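Local coordinates for protein acetone carboxylase alpha subunit (Xanthobacter autotrophicus Py2, PDB 5M45) that is the alpha subunit of a multisubunit carboxylase, belongs to the hydantoinase B/oxoprolinase family and carries a manganese site, at residues 556-570 against 590-604. Numbering follows the deposited sequence.
Sequences SGYRFAAHKTNLKEL and WDAMLPDAQIKRDKQ
Arg-559 grips the carboxylate of Asp-602 side-on: NE reaches OD1 at 3.0 Å and NH2 reaches OD2, on its syn lone pair, at 2.9 Å. The pair sits on two antiparallel neighbours, strands 559-563 and 598-602, the latter outermost in a five-stranded antiparallel sheet within this chain. OD1 of Asp-602 also takes the backbone N of Gln-604 in an Asx turn, from the opposite face, so the two partners probably fix the carboxylate's rotation. Asp-302 bridges Arg-559 and Lys-600, and Glu-610 also binds Lys-600 NZ, probably offsetting the like charges. Between the strands, hydrogen-bonded pairs Arg-559/Asp-602, Ala-561/Lys-600 and His-563/Gln-598 alternate with non-hydrogen-bonded ones. Past the strand ends, Lys-603 NZ donates to Gly-557 O at 2.9 Å and also bonds the backbone of another protein's chain.

On the other face of the sheet, Arg-601 holds Asp-591 through NE and NH1, while Asp-582 takes NH2. With CG anti to the backbone N (chi1 178°), the Phe-560 ring leans toward the neighbouring strand and sets CD1 over one face of that guanidinium. Trp-590 CE3 covers a face of the Phe-560 ring near its rim, the planes inclined at 58°. Farther along, Leu-594 CD2 meets Leu-570 CD1 at 4.1 Å.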
ATOM      1  N   SER A 556       4.744 -28.342 -21.687  1.00 12.55           N
ATOM      2  CA  SER A 556       4.444 -26.954 -21.340  1.00 12.56           C
ATOM      3  C   SER A 556       2.972 -26.834 -20.876  1.00 12.83           C
ATOM      4  O   SER A 556       2.282 -27.845 -20.743  1.00 13.08           O
ATOM      5  CB  SER A 556       4.777 -26.034 -22.532  1.00 12.68           C
ATOM      6  OG  SER A 556       3.942 -26.275 -23.667  1.00 12.74           O
ATOM      7  N   GLY A 557       2.499 -25.612 -20.620  1.00 12.84           N
ATOM      8  CA  GLY A 557       1.217 -25.405 -19.931  1.00 12.71           C
ATOM      9  C   GLY A 557       0.066 -25.073 -20.855  1.00 12.60           C
ATOM     10  O   GLY A 557       0.271 -24.654 -22.005  1.00 12.83           O
ATOM     11  N   TYR A 558      -1.149 -25.270 -20.344  1.00 12.52           N
ATOM     12  CA  TYR A 558      -2.374 -24.856 -20.994  1.00 12.62           C
ATOM     13  C   TYR A 558      -3.472 -24.613 -19.944  1.00 12.81           C
ATOM     14  O   TYR A 558      -3.324 -24.972 -18.783  1.00 12.79           O
ATOM     15  CB  TYR A 558      -2.826 -25.869 -22.065  1.00 12.62           C
ATOM     16  CG  TYR A 558      -3.365 -27.191 -21.502  1.00 12.58           C
ATOM     17  CD1 TYR A 558      -2.513 -28.230 -21.158  1.00 12.48           C
ATOM     18  CD2 TYR A 558      -4.732 -27.383 -21.300  1.00 12.65           C
ATOM     19  CE1 TYR A 558      -3.002 -29.432 -20.635  1.00 12.53           C
ATOM     20  CE2 TYR A 558      -5.235 -28.593 -20.765  1.00 12.74           C
ATOM     21  CZ  TYR A 558      -4.375 -29.609 -20.432  1.00 12.64           C
ATOM     22  OH  TYR A 558      -4.872 -30.809 -19.892  1.00 12.76           O
ATOM     23  N   ARG A 559      -4.541 -23.961 -20.396  1.00 13.20           N
ATOM     24  CA  ARG A 559      -5.718 -23.596 -19.606  1.00 13.46           C
ATOM     25  C   ARG A 559      -6.936 -24.432 -20.000  1.00 13.53           C
ATOM     26  O   ARG A 559      -7.192 -24.621 -21.201  1.00 13.66           O
ATOM     27  CB  ARG A 559      -6.055 -22.096 -19.884  1.00 13.87           C
ATOM     28  CG  ARG A 559      -7.396 -21.625 -19.395  1.00 14.39           C
ATOM     29  CD  ARG A 559      -7.594 -20.109 -19.455  1.00 14.61           C
ATOM     30  NE  ARG A 559      -7.651 -19.522 -20.809  1.00 14.73           N
ATOM     31  CZ  ARG A 559      -8.189 -18.320 -21.077  1.00 14.82           C
ATOM     32  NH1 ARG A 559      -8.775 -17.583 -20.127  1.00 14.85           N
ATOM     33  NH2 ARG A 559      -8.161 -17.845 -22.307  1.00 14.97           N
ATOM     34  N   PHE A 560      -7.671 -24.917 -19.001  1.00 13.22           N
ATOM     35  CA  PHE A 560      -9.061 -25.379 -19.137  1.00 13.39           C
ATOM     36  C   PHE A 560      -9.942 -24.784 -18.046  1.00 13.25           C
ATOM     37  O   PHE A 560      -9.675 -24.982 -16.864  1.00 12.99           O
ATOM     38  CB  PHE A 560      -9.202 -26.917 -19.057  1.00 13.51           C
ATOM     39  CG  PHE A 560     -10.636 -27.398 -19.145  1.00 13.72           C
ATOM     40  CD1 PHE A 560     -11.225 -27.647 -20.374  1.00 14.06           C
ATOM     41  CD2 PHE A 560     -11.398 -27.630 -17.978  1.00 13.97           C
ATOM     42  CE1 PHE A 560     -12.567 -28.076 -20.454  1.00 14.34           C
ATOM     43  CE2 PHE A 560     -12.713 -28.077 -18.054  1.00 14.15           C
ATOM     44  CZ  PHE A 560     -13.300 -28.287 -19.297  1.00 14.46           C
ATOM     45  N   ALA A 561     -10.997 -24.085 -18.470  1.00 13.38           N
ATOM     46  CA  ALA A 561     -12.051 -23.586 -17.604  1.00 13.62           C
ATOM     47  C   ALA A 561     -13.390 -23.667 -18.306  1.00 14.06           C
ATOM     48  O   ALA A 561     -13.452 -23.578 -19.547  1.00 14.00           O
ATOM     49  CB  ALA A 561     -11.774 -22.146 -17.197  1.00 13.46           C
ATOM     50  N   ALA A 562     -14.467 -23.825 -17.533  1.00 14.64           N
ATOM     51  CA  ALA A 562     -15.827 -23.922 -18.097  1.00 15.25           C
ATOM     52  C   ALA A 562     -16.859 -23.130 -17.275  1.00 15.70           C
ATOM     53  O   ALA A 562     -16.954 -23.298 -16.080  1.00 15.65           O
ATOM     54  CB  ALA A 562     -16.245 -25.396 -18.237  1.00 15.55           C
ATOM     55  N   HIS A 563     -17.606 -22.259 -17.958  1.00 16.29           N
ATOM     56  CA  HIS A 563     -18.671 -21.427 -17.370  1.00 16.82           C
ATOM     57  C   HIS A 563     -20.047 -21.867 -17.864  1.00 17.65           C
ATOM     58  O   HIS A 563     -20.155 -22.495 -18.915  1.00 17.43           O
ATOM     59  CB  HIS A 563     -18.465 -19.954 -17.721  1.00 16.79           C
ATOM     60  CG  HIS A 563     -17.164 -19.395 -17.236  1.00 16.53           C
ATOM     61  ND1 HIS A 563     -16.884 -19.236 -15.901  1.00 16.36           N
ATOM     62  CD2 HIS A 563     -16.066 -18.958 -17.902  1.00 16.56           C
ATOM     63  CE1 HIS A 563     -15.670 -18.740 -15.752  1.00 16.31           C
ATOM     64  NE2 HIS A 563     -15.160 -18.527 -16.955  1.00 16.47           N
ATOM     65  N   LYS A 564     -21.094 -21.531 -17.108  1.00 18.72           N
ATOM     66  CA  LYS A 564     -22.481 -21.877 -17.441  1.00 19.86           C
ATOM     67  C   LYS A 564     -22.620 -23.341 -17.842  1.00 19.17           C
ATOM     68  O   LYS A 564     -23.182 -23.668 -18.889  1.00 18.71           O
ATOM     69  CB  LYS A 564     -22.981 -20.993 -18.576  1.00 21.99           C
ATOM     70  CG  LYS A 564     -22.891 -19.506 -18.308  1.00 23.98           C
ATOM     71  CD  LYS A 564     -22.850 -18.760 -19.649  1.00 26.08           C
ATOM     72  CE  LYS A 564     -23.492 -17.372 -19.591  1.00 27.61           C
ATOM     73  NZ  LYS A 564     -23.307 -16.640 -18.297  1.00 29.30           N
ATOM     74  N   THR A 565     -22.076 -24.199 -16.982  1.00 18.45           N
ATOM     75  CA  THR A 565     -21.929 -25.635 -17.265  1.00 18.17           C
ATOM     76  C   THR A 565     -23.237 -26.424 -17.286  1.00 18.41           C
ATOM     77  O   THR A 565     -23.286 -27.511 -17.890  1.00 18.63           O
ATOM     78  CB  THR A 565     -21.026 -26.303 -16.200  1.00 17.71           C
ATOM     79  OG1 THR A 565     -21.626 -26.158 -14.911  1.00 17.49           O
ATOM     80  CG2 THR A 565     -19.625 -25.677 -16.203  1.00 17.43           C
ATOM     81  N   ASN A 566     -24.258 -25.909 -16.590  1.00 18.32           N
ATOM     82  CA  ASN A 566     -25.518 -26.632 -16.333  1.00 18.56           C
ATOM     83  C   ASN A 566     -25.312 -27.882 -15.448  1.00 18.57           C
ATOM     84  O   ASN A 566     -26.153 -28.790 -15.444  1.00 19.09           O
ATOM     85  CB  ASN A 566     -26.218 -26.984 -17.657  1.00 18.66           C
ATOM     86  CG  ASN A 566     -27.711 -27.298 -17.482  1.00 19.24           C
ATOM     87  OD1 ASN A 566     -28.409 -26.693 -16.678  1.00 18.91           O
ATOM     88  ND2 ASN A 566     -28.193 -28.278 -18.254  1.00 19.36           N
ATOM     89  N   LEU A 567     -24.225 -27.931 -14.673  1.00 18.54           N
ATOM     90  CA  LEU A 567     -23.923 -29.145 -13.889  1.00 18.57           C
ATOM     91  C   LEU A 567     -24.953 -29.447 -12.797  1.00 19.06           C
ATOM     92  O   LEU A 567     -25.135 -30.596 -12.465  1.00 18.30           O
ATOM     93  CB  LEU A 567     -22.497 -29.135 -13.314  1.00 18.18           C
ATOM     94  CG  LEU A 567     -21.434 -29.673 -14.296  1.00 18.14           C
ATOM     95  CD1 LEU A 567     -20.022 -29.274 -13.835  1.00 17.72           C
ATOM     96  CD2 LEU A 567     -21.562 -31.201 -14.457  1.00 18.17           C
ATOM     97  N   LYS A 568     -25.618 -28.433 -12.234  1.00 20.26           N
ATOM     98  CA  LYS A 568     -26.663 -28.717 -11.227  1.00 21.51           C
ATOM     99  C   LYS A 568     -27.722 -29.707 -11.790  1.00 22.32           C
ATOM    100  O   LYS A 568     -28.049 -30.700 -11.163  1.00 21.43           O
ATOM    101  CB  LYS A 568     -27.329 -27.444 -10.729  1.00 22.15           C
ATOM    102  CG  LYS A 568     -28.298 -27.707  -9.604  1.00 23.57           C
ATOM    103  CD  LYS A 568     -28.922 -26.441  -9.046  1.00 24.70           C
ATOM    104  CE  LYS A 568     -30.069 -26.856  -8.157  1.00 26.37           C
ATOM    105  NZ  LYS A 568     -30.077 -26.112  -6.874  1.00 27.88           N
ATOM    106  N   GLU A 569     -28.207 -29.414 -12.990  1.00 23.77           N
ATOM    107  CA  GLU A 569     -29.211 -30.250 -13.666  1.00 25.28           C
ATOM    108  C   GLU A 569     -28.613 -31.579 -14.158  1.00 24.00           C
ATOM    109  O   GLU A 569     -29.281 -32.622 -14.063  1.00 23.73           O
ATOM    110  CB  GLU A 569     -29.848 -29.476 -14.822  1.00 28.00           C
ATOM    111  CG  GLU A 569     -31.085 -30.085 -15.459  1.00 31.73           C
ATOM    112  CD  GLU A 569     -32.077 -30.616 -14.382  1.00 36.21           C
ATOM    113  OE1 GLU A 569     -32.255 -31.890 -14.292  1.00 39.24           O
ATOM    114  OE2 GLU A 569     -32.637 -29.769 -13.589  1.00 39.63           O
ATOM    115  N   LEU A 570     -27.376 -31.559 -14.660  1.00 22.66           N
ATOM    116  CA  LEU A 570     -26.712 -32.787 -15.102  1.00 21.99           C
ATOM    117  C   LEU A 570     -26.471 -33.760 -13.942  1.00 21.57           C
ATOM    118  O   LEU A 570     -26.686 -34.965 -14.083  1.00 21.92           O
ATOM    119  CB  LEU A 570     -25.412 -32.488 -15.863  1.00 22.26           C
ATOM    120  CG  LEU A 570     -25.541 -31.703 -17.172  1.00 22.70           C
ATOM    121  CD1 LEU A 570     -24.187 -31.200 -17.620  1.00 22.63           C
ATOM    122  CD2 LEU A 570     -26.172 -32.514 -18.293  1.00 23.00           C
ATOM    123  N   TRP A 590     -14.239 -34.512 -21.502  1.00 17.66           N
ATOM    124  CA  TRP A 590     -15.129 -33.640 -20.748  1.00 17.89           C
ATOM    125  C   TRP A 590     -15.997 -32.696 -21.605  1.00 18.04           C
ATOM    126  O   TRP A 590     -17.147 -32.450 -21.300  1.00 18.05           O
ATOM    127  CB  TRP A 590     -14.340 -32.761 -19.739  1.00 17.46           C
ATOM    128  CG  TRP A 590     -13.605 -33.493 -18.682  1.00 17.27           C
ATOM    129  CD1 TRP A 590     -13.842 -34.773 -18.223  1.00 17.36           C
ATOM    130  CD2 TRP A 590     -12.520 -32.986 -17.902  1.00 16.92           C
ATOM    131  NE1 TRP A 590     -12.957 -35.081 -17.212  1.00 17.37           N
ATOM    132  CE2 TRP A 590     -12.138 -33.998 -16.991  1.00 16.91           C
ATOM    133  CE3 TRP A 590     -11.825 -31.772 -17.882  1.00 16.62           C
ATOM    134  CZ2 TRP A 590     -11.093 -33.826 -16.077  1.00 16.58           C
ATOM    135  CZ3 TRP A 590     -10.789 -31.605 -16.967  1.00 16.28           C
ATOM    136  CH2 TRP A 590     -10.441 -32.617 -16.074  1.00 16.26           C
ATOM    137  N   ASP A 591     -15.419 -32.177 -22.671  1.00 18.40           N
ATOM    138  CA  ASP A 591     -16.050 -31.076 -23.425  1.00 18.49           C
ATOM    139  C   ASP A 591     -17.416 -31.488 -24.012  1.00 18.60           C
ATOM    140  O   ASP A 591     -18.387 -30.739 -23.913  1.00 17.96           O
ATOM    141  CB  ASP A 591     -15.092 -30.559 -24.525  1.00 18.60           C
ATOM    142  CG  ASP A 591     -13.750 -30.090 -23.983  1.00 18.48           C
ATOM    143  OD1 ASP A 591     -13.218 -30.726 -23.032  1.00 18.42           O
ATOM    144  OD2 ASP A 591     -13.198 -29.078 -24.513  1.00 18.62           O
ATOM    145  N   ALA A 592     -17.487 -32.709 -24.538  1.00 19.01           N
ATOM    146  CA  ALA A 592     -18.747 -33.238 -25.086  1.00 19.74           C
ATOM    147  C   ALA A 592     -19.839 -33.499 -24.032  1.00 20.22           C
ATOM    148  O   ALA A 592     -21.006 -33.612 -24.393  1.00 19.99           O
ATOM    149  CB  ALA A 592     -18.473 -34.501 -25.902  1.00 20.15           C
ATOM    150  N   MET A 593     -19.459 -33.603 -22.757  1.00 20.16           N
ATOM    151  CA  MET A 593     -20.410 -33.792 -21.650  1.00 20.51           C
ATOM    152  C   MET A 593     -21.099 -32.475 -21.239  1.00 20.59           C
ATOM    153  O   MET A 593     -22.072 -32.506 -20.466  1.00 21.06           O
ATOM    154  CB  MET A 593     -19.679 -34.353 -20.412  1.00 20.63           C
ATOM    155  CG  MET A 593     -18.956 -35.685 -20.581  1.00 20.46           C
ATOM    156  SD  MET A 593     -18.108 -36.161 -19.027  1.00 20.50           S
ATOM    157  CE  MET A 593     -17.068 -37.494 -19.603  1.00 20.41           C
ATOM    158  N   LEU A 594     -20.600 -31.334 -21.728  1.00 20.10           N
ATOM    159  CA  LEU A 594     -21.064 -30.015 -21.341  1.00 19.96           C
ATOM    160  C   LEU A 594     -21.501 -29.227 -22.583  1.00 19.94           C
ATOM    161  O   LEU A 594     -20.917 -28.192 -22.897  1.00 19.23           O
ATOM    162  CB  LEU A 594     -19.936 -29.264 -20.621  1.00 19.99           C
ATOM    163  CG  LEU A 594     -19.303 -29.940 -19.395  1.00 20.06           C
ATOM    164  CD1 LEU A 594     -18.121 -29.123 -18.881  1.00 20.22           C
ATOM    165  CD2 LEU A 594     -20.312 -30.147 -18.272  1.00 20.40           C
ATOM    166  N   PRO A 595     -22.562 -29.713 -23.279  1.00 20.61           N
ATOM    167  CA  PRO A 595     -22.992 -29.078 -24.533  1.00 20.86           C
ATOM    168  C   PRO A 595     -23.426 -27.610 -24.395  1.00 21.16           C
ATOM    169  O   PRO A 595     -23.392 -26.896 -25.377  1.00 21.73           O
ATOM    170  CB  PRO A 595     -24.165 -29.969 -25.001  1.00 21.25           C
ATOM    171  CG  PRO A 595     -24.705 -30.579 -23.731  1.00 21.31           C
ATOM    172  CD  PRO A 595     -23.477 -30.799 -22.881  1.00 20.80           C
ATOM    173  N   ASP A 596     -23.854 -27.158 -23.208  1.00 21.77           N
ATOM    174  CA  ASP A 596     -24.290 -25.751 -23.036  1.00 22.31           C
ATOM    175  C   ASP A 596     -23.193 -24.808 -22.495  1.00 21.82           C
ATOM    176  O   ASP A 596     -23.423 -23.618 -22.371  1.00 21.44           O
ATOM    177  CB  ASP A 596     -25.522 -25.672 -22.134  1.00 23.12           C
ATOM    178  CG  ASP A 596     -26.722 -26.468 -22.705  1.00 24.42           C
ATOM    179  OD1 ASP A 596     -27.013 -26.347 -23.904  1.00 24.69           O
ATOM    180  OD2 ASP A 596     -27.379 -27.237 -21.964  1.00 25.59           O
ATOM    181  N   ALA A 597     -22.016 -25.329 -22.156  1.00 21.51           N
ATOM    182  CA  ALA A 597     -21.006 -24.522 -21.482  1.00 21.28           C
ATOM    183  C   ALA A 597     -20.224 -23.575 -22.409  1.00 21.19           C
ATOM    184  O   ALA A 597     -20.067 -23.846 -23.593  1.00 21.23           O
ATOM    185  CB  ALA A 597     -20.025 -25.435 -20.751  1.00 21.12           C
ATOM    186  N   GLN A 598     -19.740 -22.480 -21.841  1.00 21.01           N
ATOM    187  CA  GLN A 598     -18.699 -21.644 -22.455  1.00 21.35           C
ATOM    188  C   GLN A 598     -17.356 -22.216 -21.978  1.00 19.83           C
ATOM    189  O   GLN A 598     -17.016 -22.065 -20.805  1.00 18.93           O
ATOM    190  CB  GLN A 598     -18.844 -20.177 -22.020  1.00 23.52           C
ATOM    191  CG  GLN A 598     -17.878 -19.248 -22.750  1.00 25.76           C
ATOM    192  CD  GLN A 598     -17.214 -18.055 -21.944  1.00 28.45           C
ATOM    193  OE1 GLN A 598     -17.463 -17.772 -20.745  1.00 28.60           O
ATOM    194  NE2 GLN A 598     -16.368 -17.329 -22.676  1.00 30.39           N
ATOM    195  N   ILE A 599     -16.611 -22.883 -22.872  1.00 18.80           N
ATOM    196  CA  ILE A 599     -15.354 -23.526 -22.520  1.00 18.42           C
ATOM    197  C   ILE A 599     -14.179 -22.709 -23.036  1.00 18.23           C
ATOM    198  O   ILE A 599     -14.161 -22.326 -24.197  1.00 17.93           O
ATOM    199  CB  ILE A 599     -15.267 -24.956 -23.094  1.00 18.58           C
ATOM    200  CG1 ILE A 599     -16.376 -25.823 -22.493  1.00 18.61           C
ATOM    201  CG2 ILE A 599     -13.875 -25.574 -22.850  1.00 18.39           C
ATOM    202  CD1 ILE A 599     -16.473 -27.210 -23.045  1.00 18.85           C
ATOM    203  N   LYS A 600     -13.194 -22.467 -22.180  1.00 17.82           N
ATOM    204  CA  LYS A 600     -11.913 -21.911 -22.598  1.00 17.88           C
ATOM    205  C   LYS A 600     -10.834 -23.009 -22.483  1.00 16.92           C
ATOM    206  O   LYS A 600     -10.519 -23.461 -21.372  1.00 16.97           O
ATOM    207  CB  LYS A 600     -11.566 -20.684 -21.749  1.00 18.57           C
ATOM    208  CG  LYS A 600     -12.536 -19.521 -22.019  1.00 19.37           C
ATOM    209  CD  LYS A 600     -12.049 -18.212 -21.396  1.00 19.89           C
ATOM    210  CE  LYS A 600     -13.035 -17.075 -21.638  1.00 20.52           C
ATOM    211  NZ  LYS A 600     -12.449 -15.759 -21.166  1.00 20.94           N
ATOM    212  N   ARG A 601     -10.341 -23.479 -23.624  1.00 16.20           N
ATOM    213  CA  ARG A 601      -9.323 -24.524 -23.700  1.00 15.58           C
ATOM    214  C   ARG A 601      -8.260 -24.046 -24.696  1.00 15.45           C
ATOM    215  O   ARG A 601      -8.511 -24.063 -25.919  1.00 15.15           O
ATOM    216  CB  ARG A 601      -9.950 -25.861 -24.162  1.00 15.71           C
ATOM    217  CG  ARG A 601      -8.956 -26.975 -24.479  1.00 15.38           C
ATOM    218  CD  ARG A 601      -9.596 -28.264 -24.986  1.00 15.60           C
ATOM    219  NE  ARG A 601     -10.285 -29.050 -23.947  1.00 15.60           N
ATOM    220  CZ  ARG A 601      -9.707 -29.836 -23.047  1.00 15.33           C
ATOM    221  NH1 ARG A 601     -10.460 -30.500 -22.192  1.00 15.39           N
ATOM    222  NH2 ARG A 601      -8.384 -29.953 -22.958  1.00 15.31           N
ATOM    223  N   ASP A 602      -7.118 -23.580 -24.194  1.00 15.14           N
ATOM    224  CA  ASP A 602      -6.137 -22.901 -25.057  1.00 15.03           C
ATOM    225  C   ASP A 602      -4.773 -22.805 -24.390  1.00 14.65           C
ATOM    226  O   ASP A 602      -4.612 -23.291 -23.259  1.00 14.61           O
ATOM    227  CB  ASP A 602      -6.667 -21.514 -25.501  1.00 15.26           C
ATOM    228  CG  ASP A 602      -6.899 -20.553 -24.349  1.00 15.41           C
ATOM    229  OD1 ASP A 602      -6.314 -20.681 -23.262  1.00 14.96           O
ATOM    230  OD2 ASP A 602      -7.690 -19.597 -24.524  1.00 16.55           O
ATOM    231  N   LYS A 603      -3.804 -22.165 -25.076  1.00 14.30           N
ATOM    232  CA  LYS A 603      -2.448 -21.980 -24.534  1.00 14.13           C
ATOM    233  C   LYS A 603      -2.244 -20.796 -23.564  1.00 13.92           C
ATOM    234  O   LYS A 603      -1.120 -20.556 -23.119  1.00 13.50           O
ATOM    235  CB  LYS A 603      -1.423 -21.851 -25.666  1.00 14.33           C
ATOM    236  CG  LYS A 603      -1.199 -23.124 -26.511  1.00 14.50           C
ATOM    237  CD  LYS A 603      -0.529 -24.240 -25.743  1.00 14.52           C
ATOM    238  CE  LYS A 603       0.895 -23.906 -25.227  1.00 14.58           C
ATOM    239  NZ  LYS A 603       1.534 -25.074 -24.555  1.00 14.43           N
ATOM    240  N   GLN A 604      -3.297 -20.079 -23.202  1.00 13.87           N
ATOM    241  CA  GLN A 604      -3.146 -18.864 -22.418  1.00 13.75           C
ATOM    242  C   GLN A 604      -3.038 -19.191 -20.911  1.00 13.49           C
ATOM    243  O   GLN A 604      -4.022 -19.198 -20.173  1.00 13.44           O
ATOM    244  CB  GLN A 604      -4.309 -17.895 -22.744  1.00 14.03           C
ATOM    245  CG  GLN A 604      -4.137 -16.482 -22.210  1.00 13.90           C
ATOM    246  CD  GLN A 604      -2.886 -15.813 -22.722  1.00 13.92           C
ATOM    247  OE1 GLN A 604      -2.476 -16.045 -23.846  1.00 14.35           O
ATOM    248  NE2 GLN A 604      -2.275 -14.962 -21.902  1.00 13.68           N
TER
HETATM  249  O   HOH W   1     -23.753 -28.350 -20.488  1.00 15.50           O
HETATM  250  O   HOH W   2     -26.551 -29.272 -20.604  1.00 20.91           O